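Local coordinates for site-specific recombinase, resolvase family protein (Streptococcus pneumoniae, PDB 3GUV) that probably catalyses site-specific DNA recombination as a member of the resolvase family of serine recombinases, cutting and rejoining DNA strands, at residues I5-Y10 and D74-L80; Q27-M31 and V79-K83. All blocks are in the same frame, centred on the assembly; numbering follows the deposited sequence.

In the fold
Both contacts use strand 78-81, one along its edge and the other over one side of it. Contact 1 (5-10 with 74-80) lies within the sheet: it pairs this strand with strand 6-12 through parallel backbone hydrogen bonds, and at its N-terminal end it becomes polar, hydrated and partly exposed. Contact 2 (27-31 with 79-83) is more deeply buried and lays helix 24-37 against the C-terminal end of the strand by van der Waals and CH-pi packing, partly onto the strand backbone. The two share Leu80 and meet where the methyl group of Met31 packs on the backbone oxygen of Tyr10 and on Leu9 CG. Contact 1 builds the middle of the sheet; contact 2 covers its Leu9/Leu80 face.

Contact 1: residues I5-Y10 and D74-L80; sequences IKVYLY and DGVSFVL
The carbonyl oxygen Lys6 O takes two backbone N-H groups, a firm bond from Ser77 N (2.7 Å) and a weak one from Phe78 N (3.4 Å), where the segment 74-80 comes alongside strand 6-12. From there strands 6-12 and 78-81 run as parallel neighbours in the mixed sheet of the resolvase catalytic domain. The ladder goes on through Tyr8 N to Phe78 O, Leu80 N to Tyr8 O (2.9 Å) and Tyr10 N to Leu80 O, the bonds stepping from one strand to the other. Val7, Leu9, Phe78 and Leu80 share one face. Here Leu80 CD1 lies against Val7 CB at 3.7 Å and Leu80 CD2 meets Leu9 CD1, while Ile5 CG2 reaches the edge of the Phe78 ring in its plane.

On the other face Tyr8 and Val79 point toward helix 60-70. Val76 CG1 sits over the centre of the Tyr8 ring, 3.5 Å from the centroid, in a CH-pi contact. With CG beside its own backbone N (chi1 -73°), the tyrosine extends toward the start of the loop, and its hydroxyl OH gives a hydrogen bond to Asp74 OD1 (2.5 Å). The carboxylate comes in at the ring edge, its plane 82° from that of the ring. A water donates to the same Tyr8 OH and accepts from Asp74 N; the bonds of Tyr8 OH to this water and to Asp74 OD1 are both so short that their exact lengths are in doubt. The amino group of Lys6 turns away to Glu41. Another water accepts from Lys6 N, donates to Gly75 O (3.0 Å) and bonds to Ser77 OG at 2.9 Å.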
ATOM      1  N   ILE A   5     -12.214   6.598 -26.187  1.00 30.67           N
ATOM      2  CA  ILE A   5     -11.118   6.047 -25.399  1.00 29.81           C
ATOM      3  C   ILE A   5     -11.252   4.521 -25.428  1.00 28.09           C
ATOM      4  O   ILE A   5     -12.335   4.002 -25.180  1.00 27.13           O
ATOM      5  CB  ILE A   5     -11.169   6.595 -23.957  1.00 29.86           C
ATOM      6  CG1 ILE A   5     -10.877   8.110 -23.972  1.00 32.17           C
ATOM      7  CG2 ILE A   5     -10.237   5.827 -23.033  1.00 29.95           C
ATOM      8  CD1 ILE A   5      -9.651   8.504 -24.778  1.00 33.27           C
ATOM      9  N   LYS A   6     -10.157   3.835 -25.762  1.00 26.66           N
ATOM     10  CA  LYS A   6     -10.105   2.366 -25.807  1.00 25.31           C
ATOM     11  C   LYS A   6      -9.550   1.744 -24.503  1.00 24.10           C
ATOM     12  O   LYS A   6      -8.509   2.199 -23.960  1.00 22.89           O
ATOM     13  CB  LYS A   6      -9.269   1.894 -26.991  1.00 25.16           C
ATOM     14  CG  LYS A   6     -10.012   2.120 -28.323  1.00 28.70           C
ATOM     15  CD  LYS A   6      -9.113   1.902 -29.536  1.00 32.30           C
ATOM     16  CE  LYS A   6      -9.284   3.021 -30.524  1.00 34.11           C
ATOM     17  NZ  LYS A   6     -10.710   3.225 -30.909  1.00 35.90           N
ATOM     18  N   VAL A   7     -10.207   0.673 -24.064  1.00 21.19           N
ATOM     19  CA  VAL A   7      -9.824  -0.008 -22.851  1.00 20.75           C
ATOM     20  C   VAL A   7      -9.837  -1.556 -23.016  1.00 21.05           C
ATOM     21  O   VAL A   7     -10.514  -2.145 -23.926  1.00 19.00           O
ATOM     22  CB  VAL A   7     -10.769   0.449 -21.668  1.00 20.99           C
ATOM     23  CG1 VAL A   7     -10.986   2.012 -21.644  1.00 18.47           C
ATOM     24  CG2 VAL A   7     -12.117  -0.215 -21.748  1.00 20.16           C
ATOM     25  N   TYR A   8      -9.038  -2.194 -22.167  1.00 20.91           N
ATOM     26  CA  TYR A   8      -9.084  -3.638 -21.918  1.00 21.32           C
ATOM     27  C   TYR A   8      -9.776  -3.855 -20.584  1.00 22.15           C
ATOM     28  O   TYR A   8      -9.599  -3.027 -19.659  1.00 22.88           O
ATOM     29  CB  TYR A   8      -7.664  -4.208 -21.780  1.00 21.50           C
ATOM     30  CG  TYR A   8      -6.814  -4.344 -23.041  1.00 22.37           C
ATOM     31  CD1 TYR A   8      -7.387  -4.591 -24.304  1.00 23.20           C
ATOM     32  CD2 TYR A   8      -5.430  -4.322 -22.951  1.00 24.78           C
ATOM     33  CE1 TYR A   8      -6.596  -4.739 -25.416  1.00 24.80           C
ATOM     34  CE2 TYR A   8      -4.621  -4.484 -24.053  1.00 25.79           C
ATOM     35  CZ  TYR A   8      -5.206  -4.695 -25.294  1.00 27.38           C
ATOM     36  OH  TYR A   8      -4.400  -4.855 -26.398  1.00 28.68           O
ATOM     37  N   LEU A   9     -10.536  -4.944 -20.459  1.00 21.85           N
ATOM     38  CA  LEU A   9     -11.065  -5.410 -19.171  1.00 22.14           C
ATOM     39  C   LEU A   9     -10.183  -6.530 -18.655  1.00 22.14           C
ATOM     40  O   LEU A   9      -9.829  -7.398 -19.427  1.00 22.72           O
ATOM     41  CB  LEU A   9     -12.485  -5.947 -19.334  1.00 21.47           C
ATOM     42  CG  LEU A   9     -13.611  -5.001 -18.975  1.00 23.30           C
ATOM     43  CD1 LEU A   9     -13.427  -3.655 -19.595  1.00 20.31           C
ATOM     44  CD2 LEU A   9     -14.985  -5.672 -19.273  1.00 19.50           C
ATOM     45  N   TYR A  10      -9.828  -6.520 -17.373  1.00 21.48           N
ATOM     46  CA  TYR A  10      -9.094  -7.643 -16.761  1.00 21.92           C
ATOM     47  C   TYR A  10      -9.808  -8.148 -15.527  1.00 21.96           C
ATOM     48  O   TYR A  10     -10.111  -7.374 -14.632  1.00 22.88           O
ATOM     49  CB  TYR A  10      -7.682  -7.247 -16.341  1.00 22.23           C
ATOM     50  CG  TYR A  10      -6.989  -8.426 -15.708  1.00 23.31           C
ATOM     51  CD1 TYR A  10      -6.560  -9.502 -16.492  1.00 22.20           C
ATOM     52  CD2 TYR A  10      -6.820  -8.511 -14.300  1.00 22.66           C
ATOM     53  CE1 TYR A  10      -5.942 -10.606 -15.914  1.00 23.87           C
ATOM     54  CE2 TYR A  10      -6.232  -9.622 -13.713  1.00 22.89           C
ATOM     55  CZ  TYR A  10      -5.790 -10.654 -14.505  1.00 24.12           C
ATOM     56  OH  TYR A  10      -5.223 -11.761 -13.935  1.00 25.85           O
ATOM     57  N   ASP A  74      -3.601  -2.541 -29.892  1.00 38.36           N
ATOM     58  CA  ASP A  74      -4.993  -2.087 -29.918  1.00 37.04           C
ATOM     59  C   ASP A  74      -5.146  -0.633 -29.584  1.00 35.41           C
ATOM     60  O   ASP A  74      -6.255  -0.117 -29.625  1.00 35.86           O
ATOM     61  CB  ASP A  74      -5.831  -2.895 -28.924  1.00 36.97           C
ATOM     62  CG  ASP A  74      -5.946  -4.337 -29.314  1.00 37.24           C
ATOM     63  OD1 ASP A  74      -5.459  -5.245 -28.600  1.00 35.17           O
ATOM     64  OD2 ASP A  74      -6.518  -4.555 -30.380  1.00 40.43           O
ATOM     65  N   GLY A  75      -4.052   0.022 -29.234  1.00 34.20           N
ATOM     66  CA  GLY A  75      -4.096   1.428 -28.837  1.00 33.41           C
ATOM     67  C   GLY A  75      -4.957   1.752 -27.628  1.00 32.14           C
ATOM     68  O   GLY A  75      -5.695   2.750 -27.636  1.00 31.22           O
ATOM     69  N   VAL A  76      -4.838   0.931 -26.579  1.00 31.74           N
ATOM     70  CA  VAL A  76      -5.600   1.134 -25.334  1.00 30.69           C
ATOM     71  C   VAL A  76      -5.047   2.271 -24.451  1.00 30.30           C
ATOM     72  O   VAL A  76      -3.844   2.414 -24.296  1.00 29.87           O
ATOM     73  CB  VAL A  76      -5.706  -0.182 -24.517  1.00 31.60           C
ATOM     74  CG1 VAL A  76      -6.514  -1.245 -25.315  1.00 29.24           C
ATOM     75  CG2 VAL A  76      -4.339  -0.696 -24.133  1.00 31.29           C
ATOM     76  N   SER A  77      -5.945   3.089 -23.896  1.00 29.46           N
ATOM     77  CA  SER A  77      -5.604   4.099 -22.886  1.00 29.22           C
ATOM     78  C   SER A  77      -5.708   3.600 -21.419  1.00 28.49           C
ATOM     79  O   SER A  77      -5.000   4.104 -20.532  1.00 27.86           O
ATOM     80  CB  SER A  77      -6.546   5.297 -23.031  1.00 29.59           C
ATOM     81  OG  SER A  77      -6.186   6.087 -24.151  1.00 29.62           O
ATOM     82  N   PHE A  78      -6.607   2.644 -21.156  1.00 27.44           N
ATOM     83  CA  PHE A  78      -6.778   2.080 -19.778  1.00 26.67           C
ATOM     84  C   PHE A  78      -6.910   0.538 -19.717  1.00 25.41           C
ATOM     85  O   PHE A  78      -7.363  -0.114 -20.694  1.00 24.01           O
ATOM     86  CB  PHE A  78      -8.009   2.696 -19.110  1.00 26.62           C
ATOM     87  CG  PHE A  78      -7.941   4.171 -18.908  1.00 28.80           C
ATOM     88  CD1 PHE A  78      -7.354   4.697 -17.768  1.00 32.47           C
ATOM     89  CD2 PHE A  78      -8.521   5.044 -19.824  1.00 30.48           C
ATOM     90  CE1 PHE A  78      -7.293   6.067 -17.554  1.00 30.42           C
ATOM     91  CE2 PHE A  78      -8.459   6.416 -19.629  1.00 32.09           C
ATOM     92  CZ  PHE A  78      -7.855   6.923 -18.459  1.00 32.71           C
ATOM     93  N   VAL A  79      -6.469  -0.045 -18.593  1.00 24.15           N
ATOM     94  CA  VAL A  79      -6.985  -1.352 -18.117  1.00 24.34           C
ATOM     95  C   VAL A  79      -7.961  -1.101 -16.978  1.00 25.13           C
ATOM     96  O   VAL A  79      -7.624  -0.381 -15.990  1.00 26.21           O
ATOM     97  CB  VAL A  79      -5.906  -2.293 -17.550  1.00 25.26           C
ATOM     98  CG1 VAL A  79      -6.546  -3.558 -16.965  1.00 22.97           C
ATOM     99  CG2 VAL A  79      -4.821  -2.615 -18.599  1.00 23.00           C
ATOM    100  N   LEU A  80      -9.161  -1.657 -17.109  1.00 24.69           N
ATOM    101  CA  LEU A  80     -10.128  -1.669 -16.040  1.00 24.84           C
ATOM    102  C   LEU A  80     -10.016  -2.992 -15.288  1.00 24.60           C
ATOM    103  O   LEU A  80     -10.083  -4.057 -15.895  1.00 24.45           O
ATOM    104  CB  LEU A  80     -11.553  -1.515 -16.582  1.00 25.50           C
ATOM    105  CG  LEU A  80     -12.080  -0.151 -17.058  1.00 26.53           C
ATOM    106  CD1 LEU A  80     -11.194   0.606 -18.044  1.00 23.65           C
ATOM    107  CD2 LEU A  80     -13.486  -0.419 -17.664  1.00 28.21           C
TER
HETATM  108  O   HOH W   1      -7.454   4.751 -26.365  1.00 27.75           O
HETATM  109  O   HOH W   2      -2.597  -3.159 -26.890  1.00 26.75           O

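Contact 2: residues Q27-M31 and V79-K83; sequences QKSRM and VLVFK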
ATOM      1  N   GLN A  27     -18.926  -9.053 -11.250  1.00 29.47           N
ATOM      2  CA  GLN A  27     -17.815  -8.112 -11.507  1.00 29.21           C
ATOM      3  C   GLN A  27     -17.774  -7.634 -12.945  1.00 28.08           C
ATOM      4  O   GLN A  27     -17.752  -6.432 -13.181  1.00 26.73           O
ATOM      5  CB  GLN A  27     -16.448  -8.705 -11.145  1.00 28.86           C
ATOM      6  CG  GLN A  27     -16.249  -8.729  -9.674  1.00 31.56           C
ATOM      7  CD  GLN A  27     -15.051  -9.544  -9.221  1.00 31.47           C
ATOM      8  OE1 GLN A  27     -13.983  -9.482  -9.790  1.00 29.44           O
ATOM      9  NE2 GLN A  27     -15.235 -10.265  -8.140  1.00 34.57           N
ATOM     10  N   LYS A  28     -17.778  -8.585 -13.883  1.00 27.49           N
ATOM     11  CA  LYS A  28     -17.714  -8.270 -15.307  1.00 27.78           C
ATOM     12  C   LYS A  28     -18.842  -7.356 -15.750  1.00 26.41           C
ATOM     13  O   LYS A  28     -18.582  -6.419 -16.467  1.00 25.25           O
ATOM     14  CB  LYS A  28     -17.665  -9.531 -16.190  1.00 27.41           C
ATOM     15  CG  LYS A  28     -16.276 -10.109 -16.261  1.00 31.18           C
ATOM     16  CD  LYS A  28     -16.175 -11.333 -17.202  1.00 33.80           C
ATOM     17  CE  LYS A  28     -16.943 -12.504 -16.659  1.00 36.52           C
ATOM     18  NZ  LYS A  28     -16.426 -13.796 -17.234  1.00 39.11           N
ATOM     19  N   SER A  29     -20.078  -7.671 -15.358  1.00 26.61           N
ATOM     20  CA  SER A  29     -21.277  -6.831 -15.660  1.00 26.90           C
ATOM     21  C   SER A  29     -21.146  -5.406 -15.185  1.00 26.60           C
ATOM     22  O   SER A  29     -21.472  -4.462 -15.921  1.00 26.48           O
ATOM     23  CB  SER A  29     -22.546  -7.422 -15.045  1.00 26.98           C
ATOM     24  OG  SER A  29     -22.670  -8.763 -15.462  1.00 28.17           O
ATOM     25  N   ARG A  30     -20.643  -5.274 -13.960  1.00 26.03           N
ATOM     26  CA  ARG A  30     -20.324  -4.010 -13.396  1.00 26.27           C
ATOM     27  C   ARG A  30     -19.294  -3.249 -14.217  1.00 24.31           C
ATOM     28  O   ARG A  30     -19.441  -2.045 -14.476  1.00 23.30           O
ATOM     29  CB  ARG A  30     -19.769  -4.193 -11.986  1.00 27.44           C
ATOM     30  CG  ARG A  30     -19.682  -2.852 -11.257  1.00 33.98           C
ATOM     31  CD  ARG A  30     -20.861  -2.641 -10.371  1.00 40.38           C
ATOM     32  NE  ARG A  30     -20.629  -3.233  -9.050  1.00 45.69           N
ATOM     33  CZ  ARG A  30     -19.966  -2.639  -8.047  1.00 50.62           C
ATOM     34  NH1 ARG A  30     -19.421  -1.415  -8.178  1.00 52.49           N
ATOM     35  NH2 ARG A  30     -19.831  -3.289  -6.894  1.00 51.21           N
ATOM     36  N   MET A  31     -18.227  -3.934 -14.585  1.00 22.32           N
ATOM     37  CA  MET A  31     -17.200  -3.309 -15.369  1.00 22.06           C
ATOM     38  C   MET A  31     -17.722  -2.905 -16.764  1.00 22.24           C
ATOM     39  O   MET A  31     -17.439  -1.795 -17.233  1.00 21.02           O
ATOM     40  CB  MET A  31     -15.972  -4.208 -15.436  1.00 22.18           C
ATOM     41  CG  MET A  31     -15.348  -4.493 -14.018  1.00 21.66           C
ATOM     42  SD  MET A  31     -14.323  -5.962 -13.958  1.00 15.49           S
ATOM     43  CE  MET A  31     -13.014  -5.232 -14.949  1.00 14.82           C
ATOM     44  N   VAL A  79      -6.469  -0.045 -18.593  1.00 24.15           N
ATOM     45  CA  VAL A  79      -6.985  -1.352 -18.117  1.00 24.34           C
ATOM     46  C   VAL A  79      -7.961  -1.101 -16.978  1.00 25.13           C
ATOM     47  O   VAL A  79      -7.624  -0.381 -15.990  1.00 26.21           O
ATOM     48  CB  VAL A  79      -5.906  -2.293 -17.550  1.00 25.26           C
ATOM     49  CG1 VAL A  79      -6.546  -3.558 -16.965  1.00 22.97           C
ATOM     50  CG2 VAL A  79      -4.821  -2.615 -18.599  1.00 23.00           C
ATOM     51  N   LEU A  80      -9.161  -1.657 -17.109  1.00 24.69           N
ATOM     52  CA  LEU A  80     -10.128  -1.669 -16.040  1.00 24.84           C
ATOM     53  C   LEU A  80     -10.016  -2.992 -15.288  1.00 24.60           C
ATOM     54  O   LEU A  80     -10.083  -4.057 -15.895  1.00 24.45           O
ATOM     55  CB  LEU A  80     -11.553  -1.515 -16.582  1.00 25.50           C
ATOM     56  CG  LEU A  80     -12.080  -0.151 -17.058  1.00 26.53           C
ATOM     57  CD1 LEU A  80     -11.194   0.606 -18.044  1.00 23.65           C
ATOM     58  CD2 LEU A  80     -13.486  -0.419 -17.664  1.00 28.21           C
ATOM     59  N   VAL A  81      -9.831  -2.889 -13.973  1.00 23.90           N
ATOM     60  CA  VAL A  81      -9.959  -3.987 -12.998  1.00 22.26           C
ATOM     61  C   VAL A  81     -11.134  -3.694 -12.045  1.00 23.18           C
ATOM     62  O   VAL A  81     -11.647  -2.538 -11.981  1.00 22.15           O
ATOM     63  CB  VAL A  81      -8.644  -4.204 -12.242  1.00 22.35           C
ATOM     64  CG1 VAL A  81      -7.529  -4.460 -13.231  1.00 22.50           C
ATOM     65  CG2 VAL A  81      -8.290  -3.004 -11.352  1.00 20.81           C
ATOM     66  N   PHE A  82     -11.646  -4.737 -11.364  1.00 23.60           N
ATOM     67  CA  PHE A  82     -12.734  -4.534 -10.404  1.00 24.85           C
ATOM     68  C   PHE A  82     -12.213  -3.765  -9.174  1.00 25.59           C
ATOM     69  O   PHE A  82     -12.759  -2.731  -8.786  1.00 26.01           O
ATOM     70  CB  PHE A  82     -13.377  -5.882  -9.989  1.00 25.72           C
ATOM     71  CG  PHE A  82     -14.632  -5.714  -9.145  1.00 24.11           C
ATOM     72  CD1 PHE A  82     -15.773  -5.161  -9.698  1.00 23.08           C
ATOM     73  CD2 PHE A  82     -14.640  -6.074  -7.807  1.00 26.03           C
ATOM     74  CE1 PHE A  82     -16.913  -4.997  -8.967  1.00 24.62           C
ATOM     75  CE2 PHE A  82     -15.791  -5.903  -7.034  1.00 27.48           C
ATOM     76  CZ  PHE A  82     -16.935  -5.375  -7.622  1.00 27.98           C
ATOM     77  N   LYS A  83     -11.111  -4.244  -8.626  1.00 27.28           N
ATOM     78  CA  LYS A  83     -10.362  -3.569  -7.559  1.00 28.94           C
ATOM     79  C   LYS A  83      -8.910  -4.084  -7.549  1.00 29.77           C
ATOM     80  O   LYS A  83      -8.605  -5.101  -8.198  1.00 30.12           O
ATOM     81  CB  LYS A  83     -11.061  -3.819  -6.226  1.00 29.80           C
ATOM     82  CG  LYS A  83     -11.216  -5.251  -5.921  1.00 32.01           C
ATOM     83  CD  LYS A  83     -12.156  -5.485  -4.759  1.00 36.03           C
ATOM     84  CE  LYS A  83     -12.367  -7.000  -4.660  1.00 38.70           C
ATOM     85  NZ  LYS A  83     -13.013  -7.439  -3.389  1.00 42.63           N
TER
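Helix 24-37 passes over the C-terminal end of strand 78-81, its nearest CA pair being Gln27 and Phe82 at 6.3 Å, and the Met31 N to Gln27 O bond marks the turn that puts Gln27, Arg30 and Met31 on the side facing the strand. Phe82, the first residue beyond the strand, swings its ring out to this turn; with CG anti to the backbone N (chi1 -172°) the ring slides under the Gln27 side chain. Gln27 CG stands over the ring centre, 3.5 Å from the centroid, in a CH-pi contact, and the chain continues extended so that the amide lies nearly flat on the same ring, the planes 21° apart, with OE1 3.7 Å from Phe82 CB.

This is helix-on-sheet packing in the alpha/beta catalytic domain of the resolvase family, and it covers the side of the sheet that carries Leu80 and Leu9. Arg30 meets the far edge of the ring, Phe82 CE1 lying over the centre of its guanidinium face, the two planes 78° apart and NH2 3.6 Å from Phe82 CZ. Arg30 NH2 has a long, weak ion pair with Glu112, a residue that the Phe82 side chain touches.

Met31 works deeper, toward the strand itself. Its SD lies 4.1 Å from Phe82 CB, and the bend at the end of the chain turns CE away from the ring, to the strand backbone, where the methyl touches Leu80 O at 3.3 Å and Val81 C at 3.8 Å, with Leu80 CB a little farther off at 4.3 Å from CE.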